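Two-component system response regulator/GGDEF domain protein (Aeromonas salmonicida, PDB 3LUF) probably makes cyclic di-GMP from two GTP molecules as a whole protein, of which this piece carries the two receiver domains thought to control that activity. Local coordinates at residues Arg158-Thr163 against Ile185-Met190; Arg189-Arg194 against Leu200-Ile205. All coordinates share one frame; numbering follows the deposited sequence.

Contact 1: residues Arg158-Thr163 against Ile185-Met190; sequences REALAT and ISLVRM. Unlike the reference sequence in segment 158-163: Ala162 (reference Thr). With DMS (dimethyl sulfoxide), chain I.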
ATOM      1  N   ARG B 158     -18.647 -17.323  -7.353  1.00 16.97           N
ATOM      2  CA  ARG B 158     -19.175 -17.788  -8.629  1.00 17.62           C
ATOM      3  C   ARG B 158     -19.487 -16.617  -9.590  1.00 16.60           C
ATOM      4  O   ARG B 158     -19.055 -16.618 -10.744  1.00 14.84           O
ATOM      5  CB  ARG B 158     -20.378 -18.691  -8.338  1.00 17.69           C
ATOM      6  CG  ARG B 158     -21.105 -19.276  -9.479  1.00 22.95           C
ATOM      7  CD  ARG B 158     -22.251 -20.154  -8.887  1.00 23.65           C
ATOM      8  NE  ARG B 158     -21.740 -21.201  -7.985  1.00 26.72           N
ATOM      9  CZ  ARG B 158     -21.365 -22.407  -8.410  1.00 24.99           C
ATOM     10  NH1 ARG B 158     -21.485 -22.694  -9.695  1.00 26.09           N
ATOM     11  NH2 ARG B 158     -20.910 -23.328  -7.574  1.00 21.36           N
ATOM     12  N   GLU B 159     -20.198 -15.599  -9.103  1.00 16.49           N
ATOM     13  CA  GLU B 159     -20.497 -14.429  -9.912  1.00 16.09           C
ATOM     14  C   GLU B 159     -19.232 -13.643 -10.293  1.00 14.73           C
ATOM     15  O   GLU B 159     -19.139 -13.175 -11.416  1.00 14.22           O
ATOM     16  CB  GLU B 159     -21.502 -13.504  -9.208  1.00 16.81           C
ATOM     17  CG  GLU B 159     -21.832 -12.263 -10.022  1.00 21.02           C
ATOM     18  CD  GLU B 159     -23.037 -11.490  -9.502  1.00 25.38           C
ATOM     19  OE1 GLU B 159     -23.240 -11.421  -8.262  1.00 25.27           O
ATOM     20  OE2 GLU B 159     -23.772 -10.947 -10.362  1.00 27.63           O
ATOM     21  N   ALA B 160     -18.281 -13.518  -9.366  1.00 13.06           N
ATOM     22  CA  ALA B 160     -17.010 -12.813  -9.622  1.00 12.36           C
ATOM     23  C   ALA B 160     -16.312 -13.420 -10.815  1.00 11.66           C
ATOM     24  O   ALA B 160     -15.864 -12.714 -11.684  1.00 13.18           O
ATOM     25  CB  ALA B 160     -16.098 -12.828  -8.369  1.00 12.45           C
ATOM     26  N   LEU B 161     -16.208 -14.750 -10.849  1.00 11.80           N
ATOM     27  CA  LEU B 161     -15.543 -15.426 -11.954  1.00 11.41           C
ATOM     28  C   LEU B 161     -16.246 -15.168 -13.264  1.00 11.93           C
ATOM     29  O   LEU B 161     -15.597 -14.876 -14.255  1.00 13.95           O
ATOM     30  CB  LEU B 161     -15.459 -16.924 -11.698  1.00 10.08           C
ATOM     31  CG  LEU B 161     -14.583 -17.329 -10.503  1.00  9.36           C
ATOM     32  CD1 LEU B 161     -14.992 -18.666  -9.909  1.00 11.12           C
ATOM     33  CD2 LEU B 161     -13.022 -17.305 -10.821  1.00  9.48           C
ATOM     34  N   ALA B 162     -17.581 -15.252 -13.243  1.00 12.71           N
ATOM     35  CA  ALA B 162     -18.390 -15.010 -14.440  1.00 14.01           C
ATOM     36  C   ALA B 162     -18.186 -13.602 -14.977  1.00 13.97           C
ATOM     37  O   ALA B 162     -18.029 -13.404 -16.175  1.00 13.66           O
ATOM     38  CB  ALA B 162     -19.889 -15.260 -14.114  1.00 14.94           C
ATOM     39  N   THR B 163     -18.167 -12.640 -14.059  1.00 14.97           N
ATOM     40  CA  THR B 163     -17.949 -11.229 -14.372  1.00 15.18           C
ATOM     41  C   THR B 163     -16.581 -10.990 -15.001  1.00 14.66           C
ATOM     42  O   THR B 163     -16.457 -10.301 -16.007  1.00 14.58           O
ATOM     43  CB  THR B 163     -18.236 -10.355 -13.125  1.00 14.86           C
ATOM     44  OG1 THR B 163     -19.618 -10.477 -12.828  1.00 19.36           O
ATOM     45  CG2 THR B 163     -17.946  -8.875 -13.380  1.00 16.45           C
ATOM     46  N   ILE B 185     -10.210 -16.386   0.143  1.00 13.99           N
ATOM     47  CA  ILE B 185      -8.864 -16.882  -0.104  1.00 14.83           C
ATOM     48  C   ILE B 185      -8.899 -17.953  -1.194  1.00 15.22           C
ATOM     49  O   ILE B 185      -8.007 -17.987  -2.061  1.00 13.65           O
ATOM     50  CB  ILE B 185      -8.175 -17.366   1.199  1.00 16.14           C
ATOM     51  CG1 ILE B 185      -7.877 -16.173   2.088  1.00 20.88           C
ATOM     52  CG2 ILE B 185      -6.854 -18.031   0.886  1.00 16.27           C
ATOM     53  CD1 ILE B 185      -7.741 -16.503   3.547  1.00 27.03           C
ATOM     54  N   SER B 186      -9.939 -18.780  -1.181  1.00 14.46           N
ATOM     55  CA  SER B 186     -10.163 -19.744  -2.248  1.00 14.50           C
ATOM     56  C   SER B 186     -10.340 -19.081  -3.607  1.00 13.15           C
ATOM     57  O   SER B 186      -9.816 -19.553  -4.602  1.00 12.00           O
ATOM     58  CB  SER B 186     -11.397 -20.590  -1.956  1.00 14.92           C
ATOM     59  OG  SER B 186     -11.129 -21.441  -0.887  1.00 18.01           O
ATOM     60  N   LEU B 187     -11.081 -17.981  -3.639  1.00 11.61           N
ATOM     61  CA  LEU B 187     -11.236 -17.244  -4.883  1.00 11.52           C
ATOM     62  C   LEU B 187      -9.873 -16.707  -5.321  1.00 11.49           C
ATOM     63  O   LEU B 187      -9.516 -16.762  -6.489  1.00 11.20           O
ATOM     64  CB  LEU B 187     -12.249 -16.093  -4.746  1.00 11.13           C
ATOM     65  CG  LEU B 187     -12.407 -15.161  -5.950  1.00 10.89           C
ATOM     66  CD1 LEU B 187     -12.877 -15.894  -7.224  1.00 11.47           C
ATOM     67  CD2 LEU B 187     -13.409 -14.065  -5.556  1.00 12.74           C
ATOM     68  N   VAL B 188      -9.124 -16.145  -4.386  1.00  9.60           N
ATOM     69  CA  VAL B 188      -7.797 -15.643  -4.768  1.00 10.71           C
ATOM     70  C   VAL B 188      -6.903 -16.777  -5.335  1.00 11.09           C
ATOM     71  O   VAL B 188      -6.234 -16.601  -6.347  1.00 11.83           O
ATOM     72  CB  VAL B 188      -7.147 -14.931  -3.578  1.00 11.19           C
ATOM     73  CG1 VAL B 188      -5.734 -14.604  -3.879  1.00 10.48           C
ATOM     74  CG2 VAL B 188      -7.946 -13.645  -3.292  1.00 13.45           C
ATOM     75  N   ARG B 189      -6.904 -17.934  -4.687  1.00 11.55           N
ATOM     76  CA  ARG B 189      -6.154 -19.084  -5.230  1.00 12.39           C
ATOM     77  C   ARG B 189      -6.570 -19.419  -6.681  1.00 12.00           C
ATOM     78  O   ARG B 189      -5.693 -19.631  -7.522  1.00 12.08           O
ATOM     79  CB  ARG B 189      -6.286 -20.325  -4.326  1.00 12.71           C
ATOM     80  CG  ARG B 189      -5.693 -20.164  -2.922  1.00 16.51           C
ATOM     81  CD  ARG B 189      -5.416 -21.554  -2.232  1.00 26.54           C
ATOM     82  NE  ARG B 189      -6.602 -22.412  -2.266  1.00 31.00           N
ATOM     83  CZ  ARG B 189      -7.625 -22.326  -1.415  1.00 34.30           C
ATOM     84  NH1 ARG B 189      -7.622 -21.424  -0.419  1.00 33.80           N
ATOM     85  NH2 ARG B 189      -8.664 -23.144  -1.568  1.00 35.21           N
HETATM   86  N   MSE B 190      -7.879 -19.444  -6.981  1.00 12.16           N
HETATM   87  CA  MSE B 190      -8.342 -19.719  -8.327  1.00 10.80           C
HETATM   88  C   MSE B 190      -7.825 -18.679  -9.323  1.00 10.88           C
HETATM   89  O   MSE B 190      -7.372 -19.004 -10.436  1.00 11.68           O
HETATM   90  CB  MSE B 190      -9.878 -19.780  -8.358  1.00 11.38           C
HETATM   91  CG  MSE B 190     -10.380 -21.034  -7.679  1.00 12.57           C
HETATM   92 SE   MSE B 190     -12.308 -21.151  -7.954  1.00 16.07          SE
HETATM   93  CE  MSE B 190     -12.352 -21.288  -9.842  1.00 16.41           C
TER
HETATM   94  S   DMS I 259     -14.148 -22.839   1.292  1.00 53.49           S
HETATM   95  O   DMS I 259     -13.559 -21.542   0.195  1.00 52.95           O
HETATM   96  C1  DMS I 259     -12.822 -23.396   2.407  1.00 52.29           C
HETATM   97  C2  DMS I 259     -15.286 -22.122   2.515  1.00 53.10           C
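Within the second receiver domain, two neighbouring helices on one face of the parallel sheet meet through Leu161 of 158-163 and Leu187 and Met190 of 185-190. The axes of these short segments run nearly side by side, 27° apart and 11.2 Å from each other, a spacing that leucine and methionine can bridge while small Ala160 lets its helix sit close to the strands. Leu161 and Leu187 lie alongside, pointing contrary ways, with CD2 of Leu161 3.9 Å from CD1 of Leu187. With CG anti to the backbone N (chi1 175°), Leu187 sends its fork toward the other helix, CD1 to Leu161 and CD2 to Ala160 CB at 4.1 Å. Selenomethionine Met190 lies roughly perpendicular to Leu161. Its chain bends at chi3 (62°), and the methyl CE ends 3.7 Å from Leu161 CD1, closing the more exposed margin with a flexible apolar group. No hydrogen bond joins the segments. One residue before Leu187, Ser186 OG donates to the oxygen of a dimethyl sulfoxide, probably left by the crystallisation liquor; Asp183 N also hydrogen-bonds to this molecule. Beneath the helices, Ala160 and Leu187 both rest on Val130 of strand 126-130, the helix-on-sheet layering of the CheY-like alpha/beta fold.

Contact 2: residues Arg189-Arg194 against Leu200-Ile205; sequences RMLRER and LAIIGI
Arg192 and Ile202 reach toward each other from helix and strand across a beta-alpha-beta unit of the CheY-like fold, where helix 184-194 returns nearly antiparallel (162° between the short segments) to strand 201-207. The arginine leaves the helix obliquely, but a bend at chi2 (-75°) swings its guanidinium in to the start of the strand. There the group works in two ways. Its edge grips one backbone oxygen end-on: NH1 lies 3.0 Å and NH2 2.9 Å from Leu200 O, which sits in the guanidinium plane, while both nitrogens approach in the carbonyl plane. One face, meanwhile, is overlaid near its rim by Ile202 CD1, 3.6 Å from NH2. Arginine suits this buried place because its long apolar stem reaches the strand and its head has donors to spare: NE binds Gly221 O and NH1 also binds Tyr195 O, so the head is fixed in position and rotation by backbone carbonyls. His107 of the second subunit packs on Arg192 as well. Beside Arg192, Leu191 is purely apolar, as befits the side of the helix turned to the sheet. It lies aslant to both Leu200 and Ile202, and one of its methyls, CD1, serves both, lying 4.0 Å from Leu200 CD2 and also 4.0 Å from Ile202 CD1, the isoleucine methyl that also lies over one face of the Arg192 guanidinium.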
ATOM      1  N   ARG B 189      -6.904 -17.934  -4.687  1.00 11.55           N
ATOM      2  CA  ARG B 189      -6.154 -19.084  -5.230  1.00 12.39           C
ATOM      3  C   ARG B 189      -6.570 -19.419  -6.681  1.00 12.00           C
ATOM      4  O   ARG B 189      -5.693 -19.631  -7.522  1.00 12.08           O
ATOM      5  CB  ARG B 189      -6.286 -20.325  -4.326  1.00 12.71           C
ATOM      6  CG  ARG B 189      -5.693 -20.164  -2.922  1.00 16.51           C
ATOM      7  CD  ARG B 189      -5.416 -21.554  -2.232  1.00 26.54           C
ATOM      8  NE  ARG B 189      -6.602 -22.412  -2.266  1.00 31.00           N
ATOM      9  CZ  ARG B 189      -7.625 -22.326  -1.415  1.00 34.30           C
ATOM     10  NH1 ARG B 189      -7.622 -21.424  -0.419  1.00 33.80           N
ATOM     11  NH2 ARG B 189      -8.664 -23.144  -1.568  1.00 35.21           N
HETATM   12  N   MSE B 190      -7.879 -19.444  -6.981  1.00 12.16           N
HETATM   13  CA  MSE B 190      -8.342 -19.719  -8.327  1.00 10.80           C
HETATM   14  C   MSE B 190      -7.825 -18.679  -9.323  1.00 10.88           C
HETATM   15  O   MSE B 190      -7.372 -19.004 -10.436  1.00 11.68           O
HETATM   16  CB  MSE B 190      -9.878 -19.780  -8.358  1.00 11.38           C
HETATM   17  CG  MSE B 190     -10.380 -21.034  -7.679  1.00 12.57           C
HETATM   18 SE   MSE B 190     -12.308 -21.151  -7.954  1.00 16.07          SE
HETATM   19  CE  MSE B 190     -12.352 -21.288  -9.842  1.00 16.41           C
ATOM     20  N   LEU B 191      -7.918 -17.406  -8.923  1.00 10.05           N
ATOM     21  CA  LEU B 191      -7.529 -16.320  -9.791  1.00  9.39           C
ATOM     22  C   LEU B 191      -6.039 -16.406 -10.098  1.00  9.22           C
ATOM     23  O   LEU B 191      -5.600 -16.215 -11.237  1.00 11.05           O
ATOM     24  CB  LEU B 191      -7.898 -14.934  -9.172  1.00  8.70           C
ATOM     25  CG  LEU B 191      -9.408 -14.675  -9.103  1.00 10.67           C
ATOM     26  CD1 LEU B 191      -9.657 -13.295  -8.471  1.00 13.14           C
ATOM     27  CD2 LEU B 191     -10.072 -14.736 -10.493  1.00 12.94           C
ATOM     28  N   ARG B 192      -5.253 -16.671  -9.067  1.00  9.67           N
ATOM     29  CA  ARG B 192      -3.798 -16.650  -9.249  1.00  8.99           C
ATOM     30  C   ARG B 192      -3.299 -17.872 -10.004  1.00 10.56           C
ATOM     31  O   ARG B 192      -2.177 -17.846 -10.512  1.00 11.81           O
ATOM     32  CB  ARG B 192      -3.100 -16.554  -7.911  1.00  9.19           C
ATOM     33  CG  ARG B 192      -3.022 -15.151  -7.357  1.00  9.05           C
ATOM     34  CD  ARG B 192      -1.970 -14.293  -8.058  1.00  8.83           C
ATOM     35  NE  ARG B 192      -2.125 -12.899  -7.603  1.00 10.44           N
ATOM     36  CZ  ARG B 192      -2.790 -11.950  -8.271  1.00 12.58           C
ATOM     37  NH1 ARG B 192      -3.330 -12.222  -9.448  1.00 10.11           N
ATOM     38  NH2 ARG B 192      -2.894 -10.723  -7.768  1.00 11.89           N
ATOM     39  N   GLU B 193      -4.107 -18.929 -10.088  1.00 11.75           N
ATOM     40  CA  GLU B 193      -3.732 -20.039 -10.993  1.00 12.47           C
ATOM     41  C   GLU B 193      -3.745 -19.649 -12.476  1.00 13.47           C
ATOM     42  O   GLU B 193      -3.063 -20.298 -13.293  1.00 12.92           O
ATOM     43  CB  GLU B 193      -4.655 -21.242 -10.757  1.00 11.17           C
ATOM     44  CG  GLU B 193      -4.427 -21.897  -9.391  1.00 12.42           C
ATOM     45  CD  GLU B 193      -5.019 -23.287  -9.328  1.00 17.59           C
ATOM     46  OE1 GLU B 193      -6.211 -23.412  -9.596  1.00 17.18           O
ATOM     47  OE2 GLU B 193      -4.283 -24.246  -8.980  1.00 22.70           O
ATOM     48  N   ARG B 194      -4.475 -18.573 -12.794  1.00 14.42           N
ATOM     49  CA  ARG B 194      -4.595 -18.034 -14.161  1.00 15.79           C
ATOM     50  C   ARG B 194      -3.864 -16.706 -14.371  1.00 15.76           C
ATOM     51  O   ARG B 194      -3.298 -16.472 -15.451  1.00 17.07           O
ATOM     52  CB  ARG B 194      -6.068 -17.800 -14.539  1.00 16.01           C
ATOM     53  CG  ARG B 194      -6.915 -18.984 -14.711  1.00 18.26           C
ATOM     54  CD  ARG B 194      -8.309 -18.534 -15.185  1.00 17.20           C
ATOM     55  NE  ARG B 194      -8.431 -18.404 -16.633  1.00 19.77           N
ATOM     56  CZ  ARG B 194      -9.521 -17.935 -17.239  1.00 17.57           C
ATOM     57  NH1 ARG B 194     -10.545 -17.488 -16.518  1.00 18.89           N
ATOM     58  NH2 ARG B 194      -9.574 -17.865 -18.566  1.00 22.30           N
ATOM     59  N   LEU B 200      -3.686  -8.936 -12.895  1.00 14.75           N
ATOM     60  CA  LEU B 200      -4.909  -8.713 -12.145  1.00 13.30           C
ATOM     61  C   LEU B 200      -4.539  -8.441 -10.692  1.00 12.58           C
ATOM     62  O   LEU B 200      -4.165  -9.387  -9.988  1.00 13.23           O
ATOM     63  CB  LEU B 200      -5.821  -9.966 -12.249  1.00 13.50           C
ATOM     64  CG  LEU B 200      -7.200  -9.852 -11.590  1.00 12.43           C
ATOM     65  CD1 LEU B 200      -8.032  -8.734 -12.290  1.00 13.06           C
ATOM     66  CD2 LEU B 200      -7.985 -11.180 -11.492  1.00 16.44           C
ATOM     67  N   ALA B 201      -4.679  -7.195 -10.230  1.00 10.67           N
ATOM     68  CA  ALA B 201      -4.325  -6.865  -8.825  1.00 10.48           C
ATOM     69  C   ALA B 201      -5.465  -7.323  -7.914  1.00 10.10           C
ATOM     70  O   ALA B 201      -6.629  -7.245  -8.297  1.00 11.33           O
ATOM     71  CB  ALA B 201      -4.075  -5.387  -8.657  1.00 10.47           C
ATOM     72  N   ILE B 202      -5.133  -7.847  -6.747  1.00  9.52           N
ATOM     73  CA  ILE B 202      -6.168  -8.260  -5.817  1.00  9.72           C
ATOM     74  C   ILE B 202      -5.870  -7.638  -4.482  1.00  9.24           C
ATOM     75  O   ILE B 202      -4.736  -7.732  -3.991  1.00  9.60           O
ATOM     76  CB  ILE B 202      -6.168  -9.783  -5.660  1.00  9.65           C
ATOM     77  CG1 ILE B 202      -6.519 -10.449  -6.998  1.00  8.67           C
ATOM     78  CG2 ILE B 202      -7.052 -10.225  -4.460  1.00 12.04           C
ATOM     79  CD1 ILE B 202      -6.149 -11.946  -6.982  1.00  9.67           C
ATOM     80  N   ILE B 203      -6.866  -6.951  -3.917  1.00 10.09           N
ATOM     81  CA  ILE B 203      -6.785  -6.515  -2.515  1.00 10.73           C
ATOM     82  C   ILE B 203      -7.696  -7.409  -1.688  1.00 11.00           C
ATOM     83  O   ILE B 203      -8.929  -7.466  -1.920  1.00 11.23           O
ATOM     84  CB  ILE B 203      -7.228  -5.042  -2.317  1.00 11.52           C
ATOM     85  CG1 ILE B 203      -6.405  -4.120  -3.251  1.00 11.06           C
ATOM     86  CG2 ILE B 203      -7.087  -4.650  -0.841  1.00 12.00           C
ATOM     87  CD1 ILE B 203      -6.941  -2.635  -3.352  1.00 13.22           C
ATOM     88  N   GLY B 204      -7.098  -8.091  -0.731  1.00 11.38           N
ATOM     89  CA  GLY B 204      -7.861  -9.019   0.115  1.00 12.85           C
ATOM     90  C   GLY B 204      -8.432  -8.256   1.301  1.00 13.64           C
ATOM     91  O   GLY B 204      -7.670  -7.643   2.058  1.00 13.16           O
ATOM     92  N   ILE B 205      -9.754  -8.274   1.464  1.00 15.51           N
ATOM     93  CA  ILE B 205     -10.418  -7.639   2.601  1.00 16.27           C
ATOM     94  C   ILE B 205     -10.760  -8.667   3.674  1.00 18.17           C
ATOM     95  O   ILE B 205     -11.298  -9.734   3.380  1.00 17.52           O
ATOM     96  CB  ILE B 205     -11.685  -6.858   2.177  1.00 16.59           C
ATOM     97  CG1 ILE B 205     -11.332  -5.845   1.078  1.00 17.96           C
ATOM     98  CG2 ILE B 205     -12.265  -6.119   3.422  1.00 17.68           C
ATOM     99  CD1 ILE B 205     -12.550  -5.206   0.349  1.00 19.84           C
TER

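Contacts 1 and 2 lie about 8 Å apart between centres, both in the second receiver domain, sharing helix 184-194 with Arg189 and Met190 common to both. Along the chain, helix 157-166 comes first, then strand 172-176, the shared helix and strand 201-207. Contact 1 ties the shared helix to its neighbour on the same face of the sheet, and contact 2 ties it to the strand that follows. The two run together where Leu161 CD2 meets Leu191 CD2 at 3.9 Å and Val188 CG2 meets Ile202 CG2 at 3.7 Å, making one continuous apolar layer. The twice-held helix lies near magnesium ligand Asp176, the predicted phosphorylation site, whose side chain is about 8 Å from that of Leu187.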